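Local structure of glycerol dehydratase (Clostridium butyricum, 1R9D) at residues A[11-16]-A[310-315]. The protein is a B12-independent glycerol dehydratase, a lyase that probably uses a glycyl radical to dehydrate glycerol. Residues are numbered along the deposited sequence; the frame is centred on the assembly and turned at random.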
loop_
_atom_site.group_PDB
_atom_site.type_symbol
_atom_site.label_atom_id
_atom_site.label_comp_id
_atom_site.label_asym_id
_atom_site.label_seq_id
_atom_site.Cartn_x
_atom_site.Cartn_y
_atom_site.Cartn_z
ATOM N N GLU A 11 -35.302 -6.265 -40.145
ATOM C CA GLU A 11 -35.443 -7.645 -39.708
ATOM C C GLU A 11 -34.212 -8.066 -38.907
ATOM O O GLU A 11 -34.305 -8.889 -38.000
ATOM C CB GLU A 11 -35.628 -8.563 -40.922
ATOM C CG GLU A 11 -35.734 -10.039 -40.587
ATOM C CD GLU A 11 -36.687 -10.319 -39.439
ATOM O OE1 GLU A 11 -37.756 -9.675 -39.374
ATOM O OE2 GLU A 11 -36.369 -11.196 -38.605
ATOM N N ARG A 12 -33.063 -7.491 -39.246
ATOM C CA ARG A 12 -31.818 -7.801 -38.548
ATOM C C ARG A 12 -31.986 -7.543 -37.054
ATOM O O ARG A 12 -31.589 -8.353 -36.221
ATOM C CB ARG A 12 -30.670 -6.933 -39.069
ATOM C CG ARG A 12 -29.319 -7.277 -38.443
ATOM C CD ARG A 12 -28.317 -6.143 -38.595
ATOM N NE ARG A 12 -28.095 -5.764 -39.987
ATOM C CZ ARG A 12 -27.426 -6.498 -40.873
ATOM N NH1 ARG A 12 -26.905 -7.664 -40.518
ATOM N NH2 ARG A 12 -27.271 -6.056 -42.116
ATOM N N ILE A 13 -32.579 -6.402 -36.722
ATOM C CA ILE A 13 -32.789 -6.046 -35.323
ATOM C C ILE A 13 -33.680 -7.068 -34.622
ATOM O O ILE A 13 -33.426 -7.440 -33.477
ATOM C CB ILE A 13 -33.402 -4.635 -35.204
ATOM C CG1 ILE A 13 -32.496 -3.625 -35.913
ATOM C CG2 ILE A 13 -33.582 -4.257 -33.740
ATOM C CD1 ILE A 13 -31.027 -3.704 -35.493
ATOM N N ASN A 14 -34.718 -7.539 -35.307
ATOM C CA ASN A 14 -35.600 -8.530 -34.702
ATOM C C ASN A 14 -34.841 -9.824 -34.418
ATOM O O ASN A 14 -35.069 -10.478 -33.400
ATOM C CB ASN A 14 -36.801 -8.821 -35.608
ATOM C CG ASN A 14 -37.661 -7.595 -35.844
ATOM O OD1 ASN A 14 -37.888 -6.798 -34.932
ATOM N ND2 ASN A 14 -38.154 -7.442 -37.067
ATOM N N ILE A 15 -33.937 -10.190 -35.322
ATOM C CA ILE A 15 -33.145 -11.404 -35.155
ATOM C C ILE A 15 -32.173 -11.277 -33.981
ATOM O O ILE A 15 -32.044 -12.193 -33.169
ATOM C CB ILE A 15 -32.346 -11.725 -36.437
ATOM C CG1 ILE A 15 -33.315 -12.055 -37.577
ATOM C CG2 ILE A 15 -31.401 -12.900 -36.187
ATOM C CD1 ILE A 15 -32.647 -12.234 -38.919
ATOM N N LEU A 16 -31.494 -10.138 -33.896
ATOM C CA LEU A 16 -30.537 -9.907 -32.818
ATOM C C LEU A 16 -31.256 -9.827 -31.473
ATOM O O LEU A 16 -30.767 -10.349 -30.472
ATOM C CB LEU A 16 -29.748 -8.624 -33.084
ATOM C CG LEU A 16 -28.860 -8.662 -34.332
ATOM C CD1 LEU A 16 -28.329 -7.280 -34.633
ATOM C CD2 LEU A 16 -27.717 -9.646 -34.118
ATOM N N LEU A 310 -27.478 0.998 -36.942
ATOM C CA LEU A 310 -26.260 0.837 -36.149
ATOM C C LEU A 310 -26.529 1.179 -34.684
ATOM O O LEU A 310 -26.028 0.512 -33.771
ATOM C CB LEU A 310 -25.146 1.730 -36.699
ATOM C CG LEU A 310 -24.536 1.273 -38.030
ATOM C CD1 LEU A 310 -23.544 2.305 -38.525
ATOM C CD2 LEU A 310 -23.860 -0.076 -37.838
ATOM N N ILE A 311 -27.315 2.226 -34.462
ATOM C CA ILE A 311 -27.661 2.618 -33.102
ATOM C C ILE A 311 -28.496 1.491 -32.488
ATOM O O ILE A 311 -28.305 1.126 -31.330
ATOM C CB ILE A 311 -28.435 3.962 -33.095
ATOM C CG1 ILE A 311 -27.492 5.089 -33.532
ATOM C CG2 ILE A 311 -28.993 4.254 -31.704
ATOM C CD1 ILE A 311 -28.125 6.474 -33.548
ATOM N N ASP A 312 -29.405 0.917 -33.275
ATOM C CA ASP A 312 -30.226 -0.183 -32.780
ATOM C C ASP A 312 -29.340 -1.355 -32.366
ATOM O O ASP A 312 -29.611 -2.024 -31.368
ATOM C CB ASP A 312 -31.224 -0.655 -33.848
ATOM C CG ASP A 312 -32.277 0.391 -34.180
ATOM O OD1 ASP A 312 -32.480 1.326 -33.372
ATOM O OD2 ASP A 312 -32.915 0.268 -35.252
ATOM N N CYS A 313 -28.281 -1.611 -33.133
ATOM C CA CYS A 313 -27.374 -2.704 -32.802
ATOM C C CYS A 313 -26.670 -2.439 -31.476
ATOM O O CYS A 313 -26.463 -3.358 -30.687
ATOM C CB CYS A 313 -26.337 -2.903 -33.909
ATOM S SG CYS A 313 -27.016 -3.701 -35.390
ATOM N N ILE A 314 -26.301 -1.182 -31.238
ATOM C CA ILE A 314 -25.638 -0.820 -29.988
ATOM C C ILE A 314 -26.617 -1.051 -28.840
ATOM O O ILE A 314 -26.245 -1.559 -27.783
ATOM C CB ILE A 314 -25.183 0.659 -29.994
ATOM C CG1 ILE A 314 -23.960 0.823 -30.909
ATOM C CG2 ILE A 314 -24.844 1.102 -28.582
ATOM C CD1 ILE A 314 -23.499 2.257 -31.075
ATOM N N TRP A 315 -27.875 -0.680 -29.054
ATOM C CA TRP A 315 -28.896 -0.885 -28.033
ATOM C C TRP A 315 -28.934 -2.370 -27.671
ATOM O O TRP A 315 -28.934 -2.739 -26.496
ATOM C CB TRP A 315 -30.272 -0.444 -28.545
ATOM C CG TRP A 315 -30.791 0.851 -27.958
ATOM C CD1 TRP A 315 -32.008 1.047 -27.367
ATOM C CD2 TRP A 315 -30.127 2.124 -27.940
ATOM N NE1 TRP A 315 -32.144 2.362 -26.985
ATOM C CE2 TRP A 315 -31.006 3.045 -27.322
ATOM C CE3 TRP A 315 -28.877 2.578 -28.384
ATOM C CZ2 TRP A 315 -30.675 4.394 -27.137
ATOM C CZ3 TRP A 315 -28.544 3.924 -28.200
ATOM C CH2 TRP A 315 -29.445 4.814 -27.580
#
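Asp312 meets Ile13 with its methylene while its carboxylate is gripped by other groups: OD2 is hydrogen-bonded to ND1 of His368 and OD1 to NE2 of Gln308, one turn earlier on its own helix. With both oxygens engaged, the two bonds should restrain the rotation of the carboxylate, and both oxygens of this buried group find their partners outside helix 11-16. What the residue gives to the interface is therefore its aliphatic part. CD1 of Ile13 rests 3.5 Å from CB of Asp312, and the two side chains cross at about a right angle. Ile13 has CG1 beside the backbone N and anti to the carbonyl carbon (chi1 -57°); the resulting branch brings CG1 as well as CD1 against the same Asp312 CB.

Cys313 is the second residue of helix 304-317 to meet Ile13. Its SG lies 4.0 Å from Ile13 CD1. The same SG is 3.9 Å from Leu16 CD1, so one sulfur touches methyl tips from successive turns of the facing helix. Arg12 approaches this sulfur with its CD, 4.2 Å from Cys313 SG, while NE pairs with Glu309 and NH2 with Glu241 in salt bridges. The contacts across the interface are van der Waals ones, mostly between carbon and sulfur atoms, and 173 Å² is buried over both sides.

The axes run nearly parallel, 6° apart, at a closest approach of 10.2 Å. Ile13 and Cys313 have the nearest CA atoms, 6.8 Å apart. This is side-by-side helix packing within the pyruvate formate lyase-like region, joining the N-terminal helix 11-22 to helix 304-317. Helix 304-317 also packs against helix 357-369, through Ile311, Asp312 and Trp315, and against helix 260-277, through Leu310, Ile311 and Ile314.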